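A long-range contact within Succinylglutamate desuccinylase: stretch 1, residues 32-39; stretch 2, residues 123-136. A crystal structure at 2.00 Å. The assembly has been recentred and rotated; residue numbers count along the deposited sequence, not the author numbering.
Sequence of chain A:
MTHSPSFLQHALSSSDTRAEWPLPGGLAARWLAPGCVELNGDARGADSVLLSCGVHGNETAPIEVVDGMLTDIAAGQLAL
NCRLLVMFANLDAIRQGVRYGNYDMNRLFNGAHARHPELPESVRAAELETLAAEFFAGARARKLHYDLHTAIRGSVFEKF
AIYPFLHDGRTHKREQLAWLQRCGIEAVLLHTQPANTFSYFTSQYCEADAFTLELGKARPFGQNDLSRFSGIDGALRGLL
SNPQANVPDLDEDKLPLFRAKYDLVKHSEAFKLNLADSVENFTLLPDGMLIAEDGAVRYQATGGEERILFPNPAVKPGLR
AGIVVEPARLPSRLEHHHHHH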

ATOM      1  N   LEU A  32     -29.396  30.124  -8.874  1.00 14.88           N
ATOM      2  CA  LEU A  32     -28.415  30.433  -9.905  1.00 15.66           C
ATOM      3  C   LEU A  32     -28.706  29.729 -11.217  1.00 16.71           C
ATOM      4  O   LEU A  32     -28.241  30.158 -12.266  1.00 19.36           O
ATOM      5  CB  LEU A  32     -27.020  30.034  -9.413  1.00 16.40           C
ATOM      6  CG  LEU A  32     -26.537  30.627  -8.078  1.00 17.88           C
ATOM      7  CD1 LEU A  32     -25.146  30.091  -7.770  1.00 13.48           C
ATOM      8  CD2 LEU A  32     -26.512  32.155  -8.150  1.00 19.56           C
ATOM      9  N   ALA A  33     -29.472  28.646 -11.144  1.00 15.12           N
ATOM     10  CA  ALA A  33     -29.845  27.856 -12.317  1.00 16.28           C
ATOM     11  C   ALA A  33     -30.868  26.855 -11.818  1.00 15.46           C
ATOM     12  O   ALA A  33     -31.161  26.827 -10.627  1.00 15.74           O
ATOM     13  CB  ALA A  33     -28.627  27.121 -12.879  1.00 12.90           C
ATOM     14  N   PRO A  34     -31.440  26.036 -12.717  1.00 16.88           N
ATOM     15  CA  PRO A  34     -32.429  25.056 -12.267  1.00 15.57           C
ATOM     16  C   PRO A  34     -31.814  24.138 -11.222  1.00 14.65           C
ATOM     17  O   PRO A  34     -30.722  23.607 -11.411  1.00 15.86           O
ATOM     18  CB  PRO A  34     -32.799  24.328 -13.555  1.00 18.62           C
ATOM     19  CG  PRO A  34     -32.667  25.419 -14.593  1.00 16.70           C
ATOM     20  CD  PRO A  34     -31.358  26.057 -14.191  1.00 16.97           C
ATOM     21  N   GLY A  35     -32.502  23.968 -10.100  1.00 11.44           N
ATOM     22  CA  GLY A  35     -31.973  23.106  -9.059  1.00 11.21           C
ATOM     23  C   GLY A  35     -30.686  23.552  -8.383  1.00  8.66           C
ATOM     24  O   GLY A  35     -30.104  22.774  -7.628  1.00 11.22           O
ATOM     25  N   CYS A  36     -30.218  24.771  -8.643  1.00  9.10           N
ATOM     26  CA  CYS A  36     -29.004  25.252  -7.986  1.00 10.26           C
ATOM     27  C   CYS A  36     -29.347  26.505  -7.202  1.00 10.02           C
ATOM     28  O   CYS A  36     -29.781  27.497  -7.785  1.00  8.50           O
ATOM     29  CB  CYS A  36     -27.917  25.552  -9.023  1.00 10.18           C
ATOM     30  SG  CYS A  36     -27.531  24.067 -10.027  1.00 13.94           S
ATOM     31  N   VAL A  37     -29.141  26.457  -5.886  1.00 11.64           N
ATOM     32  CA  VAL A  37     -29.456  27.584  -5.020  1.00 12.40           C
ATOM     33  C   VAL A  37     -28.331  27.890  -4.016  1.00 14.37           C
ATOM     34  O   VAL A  37     -27.819  27.005  -3.318  1.00 13.46           O
ATOM     35  CB  VAL A  37     -30.823  27.346  -4.270  1.00 15.36           C
ATOM     36  CG1 VAL A  37     -30.742  26.100  -3.387  1.00 15.92           C
ATOM     37  CG2 VAL A  37     -31.198  28.584  -3.445  1.00 11.88           C
ATOM     38  N   GLU A  38     -27.944  29.158  -3.979  1.00 12.51           N
ATOM     39  CA  GLU A  38     -26.881  29.626  -3.108  1.00 12.65           C
ATOM     40  C   GLU A  38     -27.461  30.416  -1.937  1.00 12.00           C
ATOM     41  O   GLU A  38     -28.233  31.355  -2.141  1.00 12.00           O
ATOM     42  CB  GLU A  38     -25.943  30.518  -3.916  1.00 13.43           C
ATOM     43  CG  GLU A  38     -24.796  31.075  -3.124  1.00 16.26           C
ATOM     44  CD  GLU A  38     -24.146  32.240  -3.832  1.00 18.79           C
ATOM     45  OE1 GLU A  38     -23.059  32.056  -4.405  1.00 23.59           O
ATOM     46  OE2 GLU A  38     -24.737  33.338  -3.821  1.00 17.31           O
ATOM     47  N   LEU A  39     -27.086  30.037  -0.718  1.00 12.93           N
ATOM     48  CA  LEU A  39     -27.577  30.718   0.480  1.00 13.72           C
ATOM     49  C   LEU A  39     -26.407  31.348   1.236  1.00 10.54           C
ATOM     50  O   LEU A  39     -25.349  30.737   1.366  1.00 12.07           O
ATOM     51  CB  LEU A  39     -28.332  29.734   1.408  1.00 11.86           C
ATOM     52  CG  LEU A  39     -29.566  28.989   0.869  1.00 14.68           C
ATOM     53  CD1 LEU A  39     -29.102  27.810   0.022  1.00 12.21           C
ATOM     54  CD2 LEU A  39     -30.432  28.473   2.017  1.00 16.23           C
ATOM     55  N   VAL A 123     -24.642  18.821 -21.053  1.00 15.11           N
ATOM     56  CA  VAL A 123     -24.788  20.265 -20.943  1.00 14.20           C
ATOM     57  C   VAL A 123     -24.959  20.618 -19.458  1.00 15.26           C
ATOM     58  O   VAL A 123     -24.384  21.586 -18.962  1.00 12.67           O
ATOM     59  CB  VAL A 123     -26.016  20.764 -21.740  1.00 15.80           C
ATOM     60  CG1 VAL A 123     -26.197  22.274 -21.556  1.00 12.28           C
ATOM     61  CG2 VAL A 123     -25.825  20.441 -23.231  1.00 17.53           C
ATOM     62  N   ARG A 124     -25.752  19.816 -18.756  1.00 13.69           N
ATOM     63  CA  ARG A 124     -25.999  20.042 -17.343  1.00 12.72           C
ATOM     64  C   ARG A 124     -24.718  19.863 -16.522  1.00 12.17           C
ATOM     65  O   ARG A 124     -24.416  20.659 -15.633  1.00 12.75           O
ATOM     66  CB  ARG A 124     -27.087  19.087 -16.862  1.00 12.69           C
ATOM     67  CG  ARG A 124     -27.335  19.133 -15.369  1.00 13.46           C
ATOM     68  CD  ARG A 124     -27.823  20.494 -14.901  1.00 11.29           C
ATOM     69  NE  ARG A 124     -28.350  20.362 -13.542  1.00 14.68           N
ATOM     70  CZ  ARG A 124     -28.961  21.322 -12.863  1.00 11.45           C
ATOM     71  NH1 ARG A 124     -29.132  22.524 -13.398  1.00 15.41           N
ATOM     72  NH2 ARG A 124     -29.420  21.066 -11.648  1.00  9.54           N
ATOM     73  N   ALA A 125     -23.957  18.817 -16.821  1.00 11.03           N
ATOM     74  CA  ALA A 125     -22.711  18.578 -16.116  1.00 10.82           C
ATOM     75  C   ALA A 125     -21.771  19.785 -16.266  1.00 13.22           C
ATOM     76  O   ALA A 125     -21.151  20.222 -15.289  1.00 10.54           O
ATOM     77  CB  ALA A 125     -22.031  17.306 -16.662  1.00 12.35           C
ATOM     78  N   ALA A 126     -21.654  20.317 -17.487  1.00 12.55           N
ATOM     79  CA  ALA A 126     -20.780  21.470 -17.735  1.00 12.85           C
ATOM     80  C   ALA A 126     -21.252  22.703 -16.970  1.00 11.50           C
ATOM     81  O   ALA A 126     -20.448  23.480 -16.454  1.00 10.53           O
ATOM     82  CB  ALA A 126     -20.715  21.779 -19.244  1.00 13.35           C
ATOM     83  N   GLU A 127     -22.567  22.866 -16.886  1.00 12.78           N
ATOM     84  CA  GLU A 127     -23.141  23.992 -16.159  1.00 13.72           C
ATOM     85  C   GLU A 127     -22.804  23.875 -14.668  1.00 13.09           C
ATOM     86  O   GLU A 127     -22.437  24.860 -14.022  1.00 11.20           O
ATOM     87  CB  GLU A 127     -24.656  24.018 -16.366  1.00 15.02           C
ATOM     88  CG  GLU A 127     -25.386  25.069 -15.544  1.00 17.99           C
ATOM     89  CD  GLU A 127     -26.870  25.084 -15.825  1.00 17.28           C
ATOM     90  OE1 GLU A 127     -27.562  24.105 -15.487  1.00 20.09           O
ATOM     91  OE2 GLU A 127     -27.352  26.078 -16.390  1.00 20.82           O
ATOM     92  N   LEU A 128     -22.920  22.665 -14.129  1.00 13.48           N
ATOM     93  CA  LEU A 128     -22.633  22.425 -12.717  1.00 12.32           C
ATOM     94  C   LEU A 128     -21.153  22.647 -12.396  1.00 12.32           C
ATOM     95  O   LEU A 128     -20.812  23.130 -11.307  1.00 13.94           O
ATOM     96  CB  LEU A 128     -23.063  21.005 -12.328  1.00 10.84           C
ATOM     97  CG  LEU A 128     -24.568  20.686 -12.432  1.00 10.76           C
ATOM     98  CD1 LEU A 128     -24.785  19.224 -12.059  1.00 12.94           C
ATOM     99  CD2 LEU A 128     -25.395  21.601 -11.517  1.00 11.24           C
ATOM    100  N   GLU A 129     -20.276  22.271 -13.327  1.00 12.29           N
ATOM    101  CA  GLU A 129     -18.834  22.467 -13.148  1.00 11.85           C
ATOM    102  C   GLU A 129     -18.563  23.964 -13.046  1.00  9.61           C
ATOM    103  O   GLU A 129     -17.904  24.442 -12.126  1.00 11.42           O
ATOM    104  CB  GLU A 129     -18.040  21.917 -14.350  1.00 12.20           C
ATOM    105  CG  GLU A 129     -18.107  20.405 -14.555  1.00 14.45           C
ATOM    106  CD  GLU A 129     -17.063  19.898 -15.543  1.00 18.62           C
ATOM    107  OE1 GLU A 129     -16.610  20.693 -16.392  1.00 17.26           O
ATOM    108  OE2 GLU A 129     -16.700  18.704 -15.479  1.00 17.82           O
ATOM    109  N   THR A 130     -19.094  24.707 -14.004  1.00 11.19           N
ATOM    110  CA  THR A 130     -18.900  26.153 -14.038  1.00 12.16           C
ATOM    111  C   THR A 130     -19.412  26.831 -12.764  1.00 11.32           C
ATOM    112  O   THR A 130     -18.704  27.631 -12.159  1.00 11.56           O
ATOM    113  CB  THR A 130     -19.598  26.748 -15.271  1.00 11.31           C
ATOM    114  OG1 THR A 130     -19.054  26.145 -16.452  1.00 15.80           O
ATOM    115  CG2 THR A 130     -19.401  28.251 -15.332  1.00 14.18           C
ATOM    116  N   LEU A 131     -20.645  26.515 -12.366  1.00 12.42           N
ATOM    117  CA  LEU A 131     -21.222  27.084 -11.155  1.00 12.43           C
ATOM    118  C   LEU A 131     -20.353  26.776  -9.934  1.00 12.86           C
ATOM    119  O   LEU A 131     -20.082  27.657  -9.129  1.00 13.80           O
ATOM    120  CB  LEU A 131     -22.642  26.553 -10.944  1.00 14.77           C
ATOM    121  CG  LEU A 131     -23.777  27.276 -11.689  1.00 18.34           C
ATOM    122  CD1 LEU A 131     -23.424  27.439 -13.153  1.00 22.36           C
ATOM    123  CD2 LEU A 131     -25.091  26.486 -11.543  1.00 16.90           C
ATOM    124  N   ALA A 132     -19.914  25.527  -9.802  1.00 13.42           N
ATOM    125  CA  ALA A 132     -19.068  25.133  -8.686  1.00 12.13           C
ATOM    126  C   ALA A 132     -17.761  25.900  -8.744  1.00 13.12           C
ATOM    127  O   ALA A 132     -17.286  26.387  -7.722  1.00 11.88           O
ATOM    128  CB  ALA A 132     -18.792  23.625  -8.723  1.00 13.66           C
ATOM    129  N   ALA A 133     -17.176  26.018  -9.935  1.00 14.00           N
ATOM    130  CA  ALA A 133     -15.918  26.746 -10.071  1.00 15.47           C
ATOM    131  C   ALA A 133     -16.070  28.204  -9.628  1.00 15.82           C
ATOM    132  O   ALA A 133     -15.232  28.716  -8.888  1.00 15.63           O
ATOM    133  CB  ALA A 133     -15.420  26.690 -11.514  1.00 15.86           C
ATOM    134  N   GLU A 134     -17.134  28.865 -10.073  1.00 14.79           N
ATOM    135  CA  GLU A 134     -17.350  30.263  -9.711  1.00 16.00           C
ATOM    136  C   GLU A 134     -17.645  30.400  -8.220  1.00 15.61           C
ATOM    137  O   GLU A 134     -17.242  31.371  -7.582  1.00 13.39           O
ATOM    138  CB  GLU A 134     -18.495  30.860 -10.536  1.00 15.87           C
ATOM    139  CG  GLU A 134     -18.266  30.768 -12.038  1.00 17.66           C
ATOM    140  CD  GLU A 134     -19.414  31.359 -12.851  1.00 23.01           C
ATOM    141  OE1 GLU A 134     -20.567  31.347 -12.364  1.00 23.89           O
ATOM    142  OE2 GLU A 134     -19.166  31.826 -13.985  1.00 22.83           O
ATOM    143  N   PHE A 135     -18.340  29.415  -7.666  1.00 15.19           N
ATOM    144  CA  PHE A 135     -18.664  29.426  -6.249  1.00 14.50           C
ATOM    145  C   PHE A 135     -17.409  29.342  -5.391  1.00 14.62           C
ATOM    146  O   PHE A 135     -17.230  30.115  -4.449  1.00 13.99           O
ATOM    147  CB  PHE A 135     -19.561  28.239  -5.897  1.00 13.82           C
ATOM    148  CG  PHE A 135     -19.881  28.134  -4.434  1.00 11.00           C
ATOM    149  CD1 PHE A 135     -20.707  29.070  -3.824  1.00 12.64           C
ATOM    150  CD2 PHE A 135     -19.398  27.070  -3.675  1.00 12.43           C
ATOM    151  CE1 PHE A 135     -21.058  28.947  -2.483  1.00 10.38           C
ATOM    152  CE2 PHE A 135     -19.740  26.934  -2.333  1.00 10.70           C
ATOM    153  CZ  PHE A 135     -20.576  27.877  -1.736  1.00 10.72           C
ATOM    154  N   PHE A 136     -16.542  28.389  -5.704  1.00 14.59           N
ATOM    155  CA  PHE A 136     -15.343  28.232  -4.911  1.00 16.37           C
ATOM    156  C   PHE A 136     -14.291  29.300  -5.155  1.00 16.97           C
ATOM    157  O   PHE A 136     -13.457  29.563  -4.290  1.00 16.24           O
ATOM    158  CB  PHE A 136     -14.743  26.844  -5.114  1.00 15.68           C
ATOM    159  CG  PHE A 136     -15.463  25.759  -4.360  1.00 16.33           C
ATOM    160  CD1 PHE A 136     -15.663  25.860  -2.984  1.00 14.55           C
ATOM    161  CD2 PHE A 136     -15.910  24.622  -5.021  1.00 14.60           C
ATOM    162  CE1 PHE A 136     -16.295  24.843  -2.277  1.00 13.94           C
ATOM    163  CE2 PHE A 136     -16.540  23.602  -4.324  1.00 14.85           C
ATOM    164  CZ  PHE A 136     -16.735  23.710  -2.952  1.00 13.57           C
TER

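A tight turn between two strands packs against one helix. Residues 33 to 36 form a type II beta turn, closed by a hydrogen bond from Cys36 N to Ala33 O (3.0 Å). Leu32 N also donates to Cys36 O (2.9 Å). Strand 36-39 then runs nearly parallel to helix 123-136, with the axes 10° apart and 11.1 Å at closest approach.

The polar link is Arg124. Its CA-to-CB bond points sideways, but the long side chain brings the guanidinium to the turn. Arg124 NH1 donates to Pro34 O at 2.8 Å and Arg124 NH2 donates to the same oxygen at 2.9 Å. One carbonyl thus accepts two hydrogen bonds, and it lies at the guanidinium edge, near its plane, where the N-H groups point. Arg124 NH1 also forms a salt bridge with Glu127 OE1 (3.1 Å), one helical turn on. This pairing offsets the arginine charge. Arg124 NE and NH2 have further partners elsewhere in the structure.

Gly35 suits the turn. Its phi is positive, which favours glycine, and an ideal CB would lie only 3.1 Å from Arg124 NH2.

Beside the arginine lies a small apolar patch. Cys36 is buried, and its SG meets Leu128 CD2 at 3.6 Å and Leu131 CD2 at 3.8 Å. Ala33 CB touches Leu131 CD2 at 3.8 Å; its short side chain points toward the helix. Leu131 also points toward the strands and reaches both Ala33 and Cys36.

Farther along, Glu38 OE1 approaches Phe135 CD1 at 3.8 Å, at the edge of the ring. Val37 takes no part, and Leu39 points away, so Cys36 and Glu38 face the helix from this strand. The contact is modest, burying 333 Å² over both sides.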